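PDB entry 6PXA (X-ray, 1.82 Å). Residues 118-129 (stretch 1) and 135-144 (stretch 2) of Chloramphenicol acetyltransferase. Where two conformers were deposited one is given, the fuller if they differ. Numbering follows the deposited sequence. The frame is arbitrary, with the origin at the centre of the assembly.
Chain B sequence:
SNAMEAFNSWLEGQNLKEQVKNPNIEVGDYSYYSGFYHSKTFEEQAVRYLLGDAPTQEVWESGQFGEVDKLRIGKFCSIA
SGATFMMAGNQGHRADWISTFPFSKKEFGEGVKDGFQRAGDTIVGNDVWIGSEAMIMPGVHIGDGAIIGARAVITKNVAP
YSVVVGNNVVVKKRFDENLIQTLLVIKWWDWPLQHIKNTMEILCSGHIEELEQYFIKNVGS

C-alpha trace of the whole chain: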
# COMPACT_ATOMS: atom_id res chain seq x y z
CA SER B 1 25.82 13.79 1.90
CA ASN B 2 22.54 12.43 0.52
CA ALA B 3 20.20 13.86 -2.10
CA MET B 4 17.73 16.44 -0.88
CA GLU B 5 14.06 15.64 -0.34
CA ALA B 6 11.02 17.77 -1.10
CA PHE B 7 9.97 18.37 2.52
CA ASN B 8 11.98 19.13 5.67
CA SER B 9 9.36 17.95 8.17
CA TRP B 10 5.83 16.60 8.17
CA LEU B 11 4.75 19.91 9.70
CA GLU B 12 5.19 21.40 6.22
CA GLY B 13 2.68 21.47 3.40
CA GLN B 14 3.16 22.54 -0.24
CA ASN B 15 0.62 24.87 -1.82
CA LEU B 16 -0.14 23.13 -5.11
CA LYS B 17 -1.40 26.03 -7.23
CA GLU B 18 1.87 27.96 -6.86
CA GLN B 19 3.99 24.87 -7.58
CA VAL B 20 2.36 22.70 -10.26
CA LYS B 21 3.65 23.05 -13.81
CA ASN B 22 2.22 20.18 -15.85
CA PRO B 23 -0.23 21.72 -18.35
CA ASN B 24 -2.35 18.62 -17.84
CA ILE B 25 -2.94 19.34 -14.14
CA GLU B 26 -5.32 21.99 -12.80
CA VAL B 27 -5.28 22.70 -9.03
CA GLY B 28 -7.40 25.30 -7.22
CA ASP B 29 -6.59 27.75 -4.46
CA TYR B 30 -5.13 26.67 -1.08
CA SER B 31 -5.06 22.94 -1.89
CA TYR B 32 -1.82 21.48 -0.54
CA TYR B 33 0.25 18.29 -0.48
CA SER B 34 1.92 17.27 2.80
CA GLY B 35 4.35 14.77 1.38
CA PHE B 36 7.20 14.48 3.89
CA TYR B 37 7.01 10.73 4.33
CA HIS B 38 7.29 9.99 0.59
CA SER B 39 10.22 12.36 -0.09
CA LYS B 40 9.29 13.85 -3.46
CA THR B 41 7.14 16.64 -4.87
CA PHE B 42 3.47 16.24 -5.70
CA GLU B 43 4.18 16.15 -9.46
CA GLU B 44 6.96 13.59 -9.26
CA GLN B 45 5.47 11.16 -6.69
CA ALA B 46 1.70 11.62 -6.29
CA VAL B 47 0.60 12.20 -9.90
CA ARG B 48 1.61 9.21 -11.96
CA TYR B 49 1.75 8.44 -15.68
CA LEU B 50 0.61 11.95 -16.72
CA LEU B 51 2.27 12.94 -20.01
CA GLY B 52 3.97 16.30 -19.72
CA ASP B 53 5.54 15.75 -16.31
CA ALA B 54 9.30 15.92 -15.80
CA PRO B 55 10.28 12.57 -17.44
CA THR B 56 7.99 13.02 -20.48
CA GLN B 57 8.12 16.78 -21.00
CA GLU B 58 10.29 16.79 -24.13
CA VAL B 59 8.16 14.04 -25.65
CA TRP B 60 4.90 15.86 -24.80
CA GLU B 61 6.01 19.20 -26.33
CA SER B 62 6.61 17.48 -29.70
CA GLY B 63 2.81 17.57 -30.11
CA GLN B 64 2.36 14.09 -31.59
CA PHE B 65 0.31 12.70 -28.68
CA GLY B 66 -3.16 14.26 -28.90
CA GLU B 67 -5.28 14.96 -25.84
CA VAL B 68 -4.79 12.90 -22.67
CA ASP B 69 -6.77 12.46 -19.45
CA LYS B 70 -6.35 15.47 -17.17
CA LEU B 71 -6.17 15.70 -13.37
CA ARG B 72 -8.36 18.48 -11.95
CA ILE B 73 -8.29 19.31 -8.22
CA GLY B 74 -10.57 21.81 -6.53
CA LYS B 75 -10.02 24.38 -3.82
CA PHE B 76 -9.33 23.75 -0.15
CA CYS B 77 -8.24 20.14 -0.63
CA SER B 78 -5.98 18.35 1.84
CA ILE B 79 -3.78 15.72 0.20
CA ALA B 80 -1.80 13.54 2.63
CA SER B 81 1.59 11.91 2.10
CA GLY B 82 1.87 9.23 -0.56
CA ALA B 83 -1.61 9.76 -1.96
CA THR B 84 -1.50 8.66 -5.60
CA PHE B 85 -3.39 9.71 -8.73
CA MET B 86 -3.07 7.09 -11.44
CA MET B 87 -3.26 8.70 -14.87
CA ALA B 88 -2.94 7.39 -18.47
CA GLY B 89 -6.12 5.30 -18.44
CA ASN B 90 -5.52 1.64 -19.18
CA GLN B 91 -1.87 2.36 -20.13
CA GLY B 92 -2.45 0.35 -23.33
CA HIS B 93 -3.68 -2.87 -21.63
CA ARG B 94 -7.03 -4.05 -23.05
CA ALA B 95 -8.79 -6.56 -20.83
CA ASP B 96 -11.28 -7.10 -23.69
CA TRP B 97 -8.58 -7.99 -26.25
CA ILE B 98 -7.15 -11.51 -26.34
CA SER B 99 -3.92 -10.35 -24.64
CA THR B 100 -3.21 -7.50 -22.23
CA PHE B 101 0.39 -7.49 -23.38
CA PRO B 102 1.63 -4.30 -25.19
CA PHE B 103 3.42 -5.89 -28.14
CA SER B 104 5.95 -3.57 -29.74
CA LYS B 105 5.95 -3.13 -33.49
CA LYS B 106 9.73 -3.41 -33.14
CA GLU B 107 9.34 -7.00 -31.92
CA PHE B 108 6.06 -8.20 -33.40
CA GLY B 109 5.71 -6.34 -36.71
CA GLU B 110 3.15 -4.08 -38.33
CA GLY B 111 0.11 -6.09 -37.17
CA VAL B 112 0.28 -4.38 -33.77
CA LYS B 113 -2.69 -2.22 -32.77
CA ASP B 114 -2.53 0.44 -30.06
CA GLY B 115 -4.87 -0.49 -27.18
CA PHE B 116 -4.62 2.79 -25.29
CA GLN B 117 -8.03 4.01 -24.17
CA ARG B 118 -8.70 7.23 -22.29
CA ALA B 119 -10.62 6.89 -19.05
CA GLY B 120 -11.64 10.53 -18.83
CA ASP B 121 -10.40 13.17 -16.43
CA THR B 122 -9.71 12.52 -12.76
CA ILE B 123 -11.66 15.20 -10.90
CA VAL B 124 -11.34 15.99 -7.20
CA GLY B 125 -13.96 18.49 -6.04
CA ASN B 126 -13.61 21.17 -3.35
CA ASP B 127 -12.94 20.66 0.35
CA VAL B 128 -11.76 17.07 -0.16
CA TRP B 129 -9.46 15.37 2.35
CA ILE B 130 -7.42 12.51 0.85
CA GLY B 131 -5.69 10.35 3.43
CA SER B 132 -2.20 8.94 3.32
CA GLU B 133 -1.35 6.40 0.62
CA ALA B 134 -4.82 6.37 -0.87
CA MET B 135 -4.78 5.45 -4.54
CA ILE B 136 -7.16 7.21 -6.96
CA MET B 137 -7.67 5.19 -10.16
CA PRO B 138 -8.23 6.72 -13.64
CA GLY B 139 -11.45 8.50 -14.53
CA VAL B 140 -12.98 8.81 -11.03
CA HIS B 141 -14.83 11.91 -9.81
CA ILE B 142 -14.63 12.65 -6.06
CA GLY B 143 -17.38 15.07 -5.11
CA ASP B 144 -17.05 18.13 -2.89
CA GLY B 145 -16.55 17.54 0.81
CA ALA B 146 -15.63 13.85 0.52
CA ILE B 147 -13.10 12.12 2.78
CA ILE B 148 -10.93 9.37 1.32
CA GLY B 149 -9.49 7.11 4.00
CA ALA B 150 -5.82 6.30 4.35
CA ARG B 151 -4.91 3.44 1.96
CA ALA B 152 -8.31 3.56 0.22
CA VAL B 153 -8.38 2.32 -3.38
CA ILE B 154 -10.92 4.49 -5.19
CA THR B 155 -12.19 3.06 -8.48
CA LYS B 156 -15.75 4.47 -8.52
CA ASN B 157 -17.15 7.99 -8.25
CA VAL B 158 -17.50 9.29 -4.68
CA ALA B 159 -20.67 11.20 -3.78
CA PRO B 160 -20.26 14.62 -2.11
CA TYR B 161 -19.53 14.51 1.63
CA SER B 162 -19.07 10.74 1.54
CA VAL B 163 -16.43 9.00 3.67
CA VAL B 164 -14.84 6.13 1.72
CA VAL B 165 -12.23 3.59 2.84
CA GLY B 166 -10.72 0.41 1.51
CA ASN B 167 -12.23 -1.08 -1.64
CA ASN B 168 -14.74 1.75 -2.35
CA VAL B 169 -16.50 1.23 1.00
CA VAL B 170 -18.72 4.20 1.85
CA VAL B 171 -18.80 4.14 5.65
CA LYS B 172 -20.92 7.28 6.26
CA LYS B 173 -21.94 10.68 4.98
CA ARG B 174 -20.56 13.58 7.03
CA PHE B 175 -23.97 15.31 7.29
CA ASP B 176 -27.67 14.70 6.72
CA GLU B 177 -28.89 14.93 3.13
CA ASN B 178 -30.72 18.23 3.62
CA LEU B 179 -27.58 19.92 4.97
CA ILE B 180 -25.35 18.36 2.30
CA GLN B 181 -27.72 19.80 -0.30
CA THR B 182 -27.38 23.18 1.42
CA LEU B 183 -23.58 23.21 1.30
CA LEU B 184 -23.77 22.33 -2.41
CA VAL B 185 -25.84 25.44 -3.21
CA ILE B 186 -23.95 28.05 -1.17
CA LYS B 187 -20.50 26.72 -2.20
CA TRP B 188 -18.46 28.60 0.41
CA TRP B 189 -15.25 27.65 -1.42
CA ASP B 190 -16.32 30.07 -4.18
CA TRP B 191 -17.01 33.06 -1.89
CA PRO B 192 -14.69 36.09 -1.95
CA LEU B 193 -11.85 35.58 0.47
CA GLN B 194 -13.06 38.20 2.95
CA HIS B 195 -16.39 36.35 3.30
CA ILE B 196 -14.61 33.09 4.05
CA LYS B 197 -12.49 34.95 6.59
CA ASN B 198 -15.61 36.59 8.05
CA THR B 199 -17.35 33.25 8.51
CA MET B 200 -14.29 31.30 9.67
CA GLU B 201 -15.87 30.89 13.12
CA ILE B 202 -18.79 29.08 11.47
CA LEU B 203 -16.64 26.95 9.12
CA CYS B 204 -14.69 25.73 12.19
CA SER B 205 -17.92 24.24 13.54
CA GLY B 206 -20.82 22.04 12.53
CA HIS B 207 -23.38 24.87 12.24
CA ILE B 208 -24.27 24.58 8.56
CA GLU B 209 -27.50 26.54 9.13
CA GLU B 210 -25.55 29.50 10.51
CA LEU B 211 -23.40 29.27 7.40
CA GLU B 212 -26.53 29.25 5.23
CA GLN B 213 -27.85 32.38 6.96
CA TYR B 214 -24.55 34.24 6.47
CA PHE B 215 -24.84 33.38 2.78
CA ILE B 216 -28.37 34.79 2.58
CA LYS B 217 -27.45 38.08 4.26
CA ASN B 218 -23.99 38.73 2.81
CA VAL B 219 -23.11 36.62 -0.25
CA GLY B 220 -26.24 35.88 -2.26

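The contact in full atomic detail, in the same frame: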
# COMPACT_ATOMS: atom_id res chain seq x y z
N ARG B 118 -8.51 6.24 -23.33
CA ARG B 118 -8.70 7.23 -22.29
C ARG B 118 -9.78 6.77 -21.32
O ARG B 118 -10.72 6.06 -21.69
CB ARG B 118 -9.07 8.58 -22.90
CG ARG B 118 -7.89 9.26 -23.58
CD ARG B 118 -8.30 10.49 -24.29
NE ARG B 118 -8.74 11.59 -23.42
CZ ARG B 118 -9.19 12.73 -23.94
NH1 ARG B 118 -9.22 12.86 -25.25
NH2 ARG B 118 -9.59 13.74 -23.18
N ALA B 119 -9.62 7.17 -20.06
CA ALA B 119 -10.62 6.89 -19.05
C ALA B 119 -11.42 8.12 -18.68
O ALA B 119 -12.38 8.02 -17.91
CB ALA B 119 -9.95 6.33 -17.79
N GLY B 120 -11.06 9.28 -19.24
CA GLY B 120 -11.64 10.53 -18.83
C GLY B 120 -10.84 11.16 -17.71
O GLY B 120 -9.99 10.52 -17.08
N ASP B 121 -11.14 12.42 -17.45
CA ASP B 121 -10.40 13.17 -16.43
C ASP B 121 -10.62 12.60 -15.02
O ASP B 121 -11.68 12.08 -14.69
CB ASP B 121 -10.84 14.64 -16.43
CG ASP B 121 -10.39 15.40 -17.68
OD1 ASP B 121 -9.65 14.84 -18.54
OD2 ASP B 121 -10.76 16.60 -17.78
N THR B 122 -9.58 12.73 -14.20
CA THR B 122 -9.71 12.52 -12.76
C THR B 122 -10.04 13.87 -12.13
O THR B 122 -9.28 14.83 -12.29
CB THR B 122 -8.43 11.94 -12.17
OG1 THR B 122 -8.22 10.64 -12.74
CG2 THR B 122 -8.56 11.77 -10.66
N ILE B 123 -11.19 13.95 -11.47
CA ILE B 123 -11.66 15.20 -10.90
C ILE B 123 -11.78 15.00 -9.40
O ILE B 123 -12.48 14.08 -8.95
CB ILE B 123 -13.01 15.61 -11.49
CG1 ILE B 123 -12.91 15.68 -13.02
CG2 ILE B 123 -13.42 16.96 -10.94
CD1 ILE B 123 -14.22 15.97 -13.72
N VAL B 124 -11.13 15.87 -8.64
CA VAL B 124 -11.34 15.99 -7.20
C VAL B 124 -12.02 17.34 -6.94
O VAL B 124 -11.51 18.39 -7.34
CB VAL B 124 -10.03 15.85 -6.42
CG1 VAL B 124 -10.31 15.94 -4.91
CG2 VAL B 124 -9.36 14.52 -6.75
N GLY B 125 -13.19 17.29 -6.30
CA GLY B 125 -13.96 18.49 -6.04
C GLY B 125 -13.32 19.33 -4.94
O GLY B 125 -12.15 19.15 -4.62
N ASN B 126 -14.10 20.21 -4.33
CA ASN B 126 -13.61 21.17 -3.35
C ASN B 126 -13.78 20.62 -1.94
O ASN B 126 -14.70 19.84 -1.67
CB ASN B 126 -14.35 22.49 -3.47
CG ASN B 126 -14.31 23.03 -4.88
OD1 ASN B 126 -13.32 23.62 -5.29
ND2 ASN B 126 -15.38 22.81 -5.64
N ASP B 127 -12.88 21.03 -1.05
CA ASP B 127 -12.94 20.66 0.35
C ASP B 127 -12.86 19.14 0.52
O ASP B 127 -13.63 18.54 1.27
CB ASP B 127 -14.21 21.23 1.01
CG ASP B 127 -14.24 20.95 2.52
OD1 ASP B 127 -13.18 21.12 3.17
OD2 ASP B 127 -15.29 20.55 3.05
N VAL B 128 -11.93 18.52 -0.20
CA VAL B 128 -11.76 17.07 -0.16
C VAL B 128 -10.47 16.74 0.57
O VAL B 128 -9.42 17.33 0.30
CB VAL B 128 -11.77 16.46 -1.58
CG1 VAL B 128 -11.38 14.98 -1.55
CG2 VAL B 128 -13.14 16.63 -2.21
N TRP B 129 -10.58 15.85 1.55
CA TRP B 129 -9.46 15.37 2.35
C TRP B 129 -9.11 13.97 1.88
O TRP B 129 -9.97 13.07 1.91
CB TRP B 129 -9.85 15.37 3.83
CG TRP B 129 -8.84 14.84 4.79
CD1 TRP B 129 -7.48 14.80 4.64
CD2 TRP B 129 -9.11 14.28 6.08
NE1 TRP B 129 -6.89 14.23 5.76
CE2 TRP B 129 -7.88 13.92 6.66
CE3 TRP B 129 -10.29 14.04 6.79
CZ2 TRP B 129 -7.79 13.32 7.91
CZ3 TRP B 129 -10.19 13.45 8.05
CH2 TRP B 129 -8.95 13.10 8.58
N MET B 135 -5.04 5.52 -3.11
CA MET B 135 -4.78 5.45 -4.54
C MET B 135 -6.06 5.71 -5.31
O MET B 135 -7.05 4.97 -5.16
CB MET B 135 -4.20 4.10 -4.95
CG MET B 135 -3.39 4.21 -6.23
SD MET B 135 -2.98 2.62 -6.98
CE MET B 135 -1.27 2.48 -6.42
N ILE B 136 -6.02 6.73 -6.17
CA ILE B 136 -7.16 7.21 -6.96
C ILE B 136 -6.97 6.72 -8.40
O ILE B 136 -6.03 7.14 -9.09
CB ILE B 136 -7.25 8.74 -6.92
CG1 ILE B 136 -7.22 9.26 -5.49
CG2 ILE B 136 -8.52 9.21 -7.59
CD1 ILE B 136 -8.37 8.75 -4.68
N MET B 137 -7.84 5.83 -8.86
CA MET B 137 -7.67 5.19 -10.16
C MET B 137 -8.20 6.09 -11.28
O MET B 137 -8.90 7.08 -11.02
CB MET B 137 -8.35 3.83 -10.15
CG MET B 137 -7.80 2.83 -9.10
SD MET B 137 -6.11 2.35 -9.35
CE MET B 137 -5.30 3.66 -8.67
N PRO B 138 -7.87 5.79 -12.55
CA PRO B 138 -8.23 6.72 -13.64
C PRO B 138 -9.73 6.93 -13.78
O PRO B 138 -10.53 6.01 -13.57
CB PRO B 138 -7.66 6.06 -14.90
CG PRO B 138 -6.54 5.12 -14.37
CD PRO B 138 -7.07 4.65 -13.04
N GLY B 139 -10.10 8.15 -14.16
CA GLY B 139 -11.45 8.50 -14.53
C GLY B 139 -12.42 8.77 -13.40
O GLY B 139 -13.57 9.08 -13.69
N VAL B 140 -12.02 8.64 -12.12
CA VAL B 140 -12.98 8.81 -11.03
C VAL B 140 -13.25 10.29 -10.75
O VAL B 140 -12.41 11.18 -10.97
CB VAL B 140 -12.50 8.10 -9.76
CG1 VAL B 140 -12.33 6.60 -10.01
CG2 VAL B 140 -11.23 8.68 -9.38
N HIS B 141 -14.45 10.57 -10.27
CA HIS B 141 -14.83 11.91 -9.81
C HIS B 141 -15.14 11.84 -8.31
O HIS B 141 -16.03 11.10 -7.89
CB HIS B 141 -16.02 12.43 -10.64
CG HIS B 141 -16.43 13.85 -10.35
ND1 HIS B 141 -16.06 14.52 -9.21
CD2 HIS B 141 -17.21 14.70 -11.06
CE1 HIS B 141 -16.58 15.74 -9.23
NE2 HIS B 141 -17.29 15.87 -10.34
N ILE B 142 -14.41 12.60 -7.51
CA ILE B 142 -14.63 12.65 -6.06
C ILE B 142 -15.32 13.96 -5.74
O ILE B 142 -14.71 15.02 -5.85
CB ILE B 142 -13.32 12.50 -5.26
CG1 ILE B 142 -12.66 11.16 -5.56
CG2 ILE B 142 -13.58 12.63 -3.75
CD1 ILE B 142 -11.23 11.07 -5.06
N GLY B 143 -16.58 13.88 -5.31
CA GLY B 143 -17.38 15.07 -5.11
C GLY B 143 -16.89 15.94 -3.96
O GLY B 143 -16.11 15.52 -3.11
N ASP B 144 -17.38 17.17 -3.94
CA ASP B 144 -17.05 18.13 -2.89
C ASP B 144 -17.29 17.57 -1.49
O ASP B 144 -18.30 16.91 -1.22
CB ASP B 144 -17.92 19.39 -3.03
CG ASP B 144 -17.77 20.07 -4.36
OD1 ASP B 144 -16.62 20.31 -4.79
OD2 ASP B 144 -18.80 20.40 -4.97
O HOH W 1 -7.92 9.93 -15.19
O HOH W 2 -6.33 9.14 -11.22

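When two strands pair in parallel, each residue that faces its neighbour directly with both polar groups bonds to the residues before and after its counterpart, and the pattern is kept up only as far as the backbones remain in register. Residues 118-129 and 135-144 of this acetyltransferase illustrate both the rule and what happens at its ends. Ile123 lies beside His141 and Val124 beside Ile142, with CA atoms 4.7 and 4.8 Å apart. Ile123 N donates to Val140 O at 3.1 Å, and Ile142 N donates to Ile123 O at 2.8 Å, so the two polar backbone groups of Ile123 straddle His141. The ladder gains one more rung where Gly125 N donates to Ile142 O, again at 2.8 Å.

Beyond that rung a side chain takes over as acceptor. Asp144 OD1 receives Asn126 N at 2.6 Å, almost linearly, and also Asn126 ND2 at 2.9 Å with a more bent angle of 135°. One carboxylate oxygen thus serves two donors of a single residue, while Asn126 OD1 is satisfied elsewhere in the structure. Gly125 leaves room for this arrangement: a CB at its position would lie 2.7 Å from Asp144 OD1, a clash.

At the other end, water bridges the two stretches. Met137 to Val140 forms a type II turn, with Gly139 at positive phi; a CB there would also clash with Ala119 O, at 2.6 Å. Water 1 accepts from Gly139 N at 3.0 Å, donates to Gly120 O at 2.9 Å and hydrogen-bonds to Thr122 OG1 at 2.6 Å, tying turn to strand. A second water joins Thr122 OG1 to Ile136 O, 2.9 Å from each. Weaker CA-H...O contacts supplement these bonds: Gly139 CA approaches Ala119 O at 3.5 Å, and His141 CA approaches Ile123 O at 3.3 Å, so the latter oxygen meets a carbon donor as well as Ile142 N.

The side chains divide between the two faces of the sheet. On one, Ile123 CG2 sits over the face of the His141 ring, 4.0 Å from its centroid, a CH-pi contact between a methyl group and an aromatic surface. The packing has a polar cost, since His141 ND1 is buried by the contact and has no partner in the model. Val124 and Ile142 share the other face, with Val124 CG2 4.3 Å from Ile142 CD1, and Val128 CG1 reaches Ile142 CG2 at 3.9 Å. These apolar contacts complement the backbone bonds without competing for their donors or acceptors.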